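Local coordinates for putative nucleolar GTP-binding protein 1 (Plasmodium falciparum, PDB 2QU8), which binds GDP and is probably a nucleolar GTPase of the NOG1 family, although its cellular function has not been established, at residues Ile33-Pro38 against Leu86-Ala90. Numbering follows the deposited sequence.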
ATOM      1  N   ILE A  33      -4.327   0.004  -1.512  1.00 22.45           N
ATOM      2  CA  ILE A  33      -3.609   0.715  -2.565  1.00 22.53           C
ATOM      3  C   ILE A  33      -2.199   0.168  -2.626  1.00 22.19           C
ATOM      4  O   ILE A  33      -1.428   0.338  -1.683  1.00 22.43           O
ATOM      5  CB  ILE A  33      -3.581   2.240  -2.290  1.00 22.63           C
ATOM      6  CG1 ILE A  33      -5.014   2.776  -2.200  1.00 22.96           C
ATOM      7  CG2 ILE A  33      -2.746   2.981  -3.372  1.00 22.59           C
ATOM      8  CD1 ILE A  33      -5.155   4.073  -1.390  1.00 24.57           C
ATOM      9  N   LEU A  34      -1.864  -0.505  -3.724  1.00 22.60           N
ATOM     10  CA  LEU A  34      -0.524  -1.060  -3.870  1.00 22.75           C
ATOM     11  C   LEU A  34       0.477  -0.022  -4.354  1.00 22.75           C
ATOM     12  O   LEU A  34       0.198   0.749  -5.281  1.00 22.60           O
ATOM     13  CB  LEU A  34      -0.517  -2.275  -4.798  1.00 22.57           C
ATOM     14  CG  LEU A  34      -1.119  -3.564  -4.233  1.00 22.53           C
ATOM     15  CD1 LEU A  34      -1.432  -4.510  -5.385  1.00 22.00           C
ATOM     16  CD2 LEU A  34      -0.175  -4.211  -3.215  1.00 21.55           C
ATOM     17  N   SER A  35       1.652  -0.039  -3.732  1.00 22.72           N
ATOM     18  CA  SER A  35       2.750   0.853  -4.091  1.00 23.29           C
ATOM     19  C   SER A  35       4.086   0.134  -3.885  1.00 23.07           C
ATOM     20  O   SER A  35       4.160  -0.857  -3.162  1.00 23.28           O
ATOM     21  CB  SER A  35       2.662   2.135  -3.257  1.00 23.55           C
ATOM     22  OG  SER A  35       3.708   3.041  -3.574  1.00 25.87           O
ATOM     23  N   GLY A  36       5.138   0.631  -4.526  1.00 23.10           N
ATOM     24  CA  GLY A  36       6.433  -0.030  -4.507  1.00 22.96           C
ATOM     25  C   GLY A  36       7.090   0.008  -5.870  1.00 22.86           C
ATOM     26  O   GLY A  36       6.413   0.200  -6.884  1.00 23.12           O
ATOM     27  N   ALA A  37       8.408  -0.180  -5.893  1.00 22.75           N
ATOM     28  CA  ALA A  37       9.198  -0.112  -7.127  1.00 22.47           C
ATOM     29  C   ALA A  37       8.736  -1.124  -8.179  1.00 22.53           C
ATOM     30  O   ALA A  37       8.033  -2.084  -7.848  1.00 21.88           O
ATOM     31  CB  ALA A  37      10.670  -0.297  -6.817  1.00 22.88           C
ATOM     32  N   PRO A  38       9.091  -0.887  -9.465  1.00 22.76           N
ATOM     33  CA  PRO A  38       8.804  -1.903 -10.469  1.00 22.66           C
ATOM     34  C   PRO A  38       9.423  -3.252 -10.104  1.00 22.67           C
ATOM     35  O   PRO A  38      10.540  -3.306  -9.590  1.00 22.15           O
ATOM     36  CB  PRO A  38       9.456  -1.339 -11.739  1.00 22.50           C
ATOM     37  CG  PRO A  38       9.462   0.151 -11.522  1.00 22.98           C
ATOM     38  CD  PRO A  38       9.753   0.296 -10.054  1.00 22.49           C
ATOM     39  N   LEU A  86       2.702   5.012 -11.839  1.00 29.26           N
ATOM     40  CA  LEU A  86       2.358   6.133 -10.948  1.00 29.06           C
ATOM     41  C   LEU A  86       2.907   5.999  -9.523  1.00 28.99           C
ATOM     42  O   LEU A  86       3.589   6.895  -9.021  1.00 29.37           O
ATOM     43  CB  LEU A  86       0.845   6.359 -10.910  1.00 29.31           C
ATOM     44  CG  LEU A  86       0.138   6.815 -12.189  1.00 29.77           C
ATOM     45  CD1 LEU A  86      -1.350   6.985 -11.906  1.00 30.48           C
ATOM     46  CD2 LEU A  86       0.723   8.105 -12.717  1.00 30.52           C
ATOM     47  N   LEU A  87       2.616   4.880  -8.873  1.00 28.90           N
ATOM     48  CA  LEU A  87       2.994   4.692  -7.471  1.00 28.46           C
ATOM     49  C   LEU A  87       4.200   3.771  -7.297  1.00 28.53           C
ATOM     50  O   LEU A  87       4.390   3.144  -6.238  1.00 28.05           O
ATOM     51  CB  LEU A  87       1.776   4.221  -6.664  1.00 28.54           C
ATOM     52  CG  LEU A  87       0.615   5.232  -6.623  1.00 28.67           C
ATOM     53  CD1 LEU A  87      -0.554   4.683  -5.836  1.00 30.19           C
ATOM     54  CD2 LEU A  87       1.068   6.568  -6.033  1.00 29.51           C
ATOM     55  N   ASP A  88       5.030   3.721  -8.337  1.00 28.20           N
ATOM     56  CA  ASP A  88       6.221   2.871  -8.365  1.00 28.64           C
ATOM     57  C   ASP A  88       7.496   3.679  -8.589  1.00 28.83           C
ATOM     58  O   ASP A  88       8.582   3.113  -8.733  1.00 28.89           O
ATOM     59  CB  ASP A  88       6.090   1.777  -9.442  1.00 28.37           C
ATOM     60  CG  ASP A  88       5.865   2.339 -10.842  1.00 29.46           C
ATOM     61  OD1 ASP A  88       5.740   3.579 -11.007  1.00 29.92           O
ATOM     62  OD2 ASP A  88       5.820   1.526 -11.786  1.00 30.17           O
ATOM     63  N   ARG A  89       7.352   5.001  -8.626  1.00 28.87           N
ATOM     64  CA  ARG A  89       8.483   5.901  -8.827  1.00 29.29           C
ATOM     65  C   ARG A  89       8.208   7.268  -8.195  1.00 29.38           C
ATOM     66  O   ARG A  89       7.051   7.622  -7.941  1.00 29.05           O
ATOM     67  CB  ARG A  89       8.823   6.033 -10.319  1.00 29.45           C
ATOM     68  CG  ARG A  89       7.678   6.499 -11.210  1.00 30.20           C
ATOM     69  CD  ARG A  89       7.895   6.044 -12.644  1.00 31.58           C
ATOM     70  NE  ARG A  89       7.481   4.651 -12.812  1.00 32.36           N
ATOM     71  CZ  ARG A  89       7.979   3.814 -13.719  1.00 34.76           C
ATOM     72  NH1 ARG A  89       8.919   4.221 -14.569  1.00 34.56           N
ATOM     73  NH2 ARG A  89       7.528   2.567 -13.780  1.00 32.93           N
ATOM     74  N   ALA A  90       9.277   8.024  -7.945  1.00 29.60           N
ATOM     75  CA  ALA A  90       9.176   9.326  -7.295  1.00 30.05           C
ATOM     76  C   ALA A  90       8.353  10.311  -8.121  1.00 30.65           C
ATOM     77  O   ALA A  90       8.246  10.185  -9.342  1.00 29.98           O
ATOM     78  CB  ALA A  90      10.575   9.889  -6.980  1.00 30.05           C
TER
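P38 CG approaches the R89 guanidinium obliquely, 3.8 Å from NH2, while the edge of that group is taken by the carboxylate of D88. NE and NH2 of R89 each take one carboxylate oxygen of D88 in a salt bridge, NE to OD1 at 2.7 Å and NH2 to OD2 at 2.8 Å. Both oxygens lie close to the guanidinium plane, yet the arginine meets OD1 from 48° out of the carboxylate plane, so the two flat groups are tilted. D88 OD2 also accepts from G85 N. Next to this pair the P38 ring comes in, its CD 3.3 Å from the backbone O of D88. G36 O is pressed by D88 CB at 3.0 Å, and D88 CA adds a bent, weak CA-H...O contact. L87 O accepts from S35 OG at 2.8 Å, in the carbonyl plane on a lone pair, and from G36 N at 3.1 Å, nearly straight at 167°. The S35 hydroxyl, swung beside its own carbonyl carbon (chi1 -180°), lies on the side of the following amide and shares its acceptor. L87 reaches back along the strand, its CD1 against I33 CG2 at 3.7 Å. Strand 30-35 leads into the probable P-loop, where K42 NZ bonds to G36 O and A37 O and GDP touches A37; 86-90 probably belongs to switch II. In this GDP-bound state, two hydrogen bonds to one buried carbonyl tie the probable switch to the P-loop entrance.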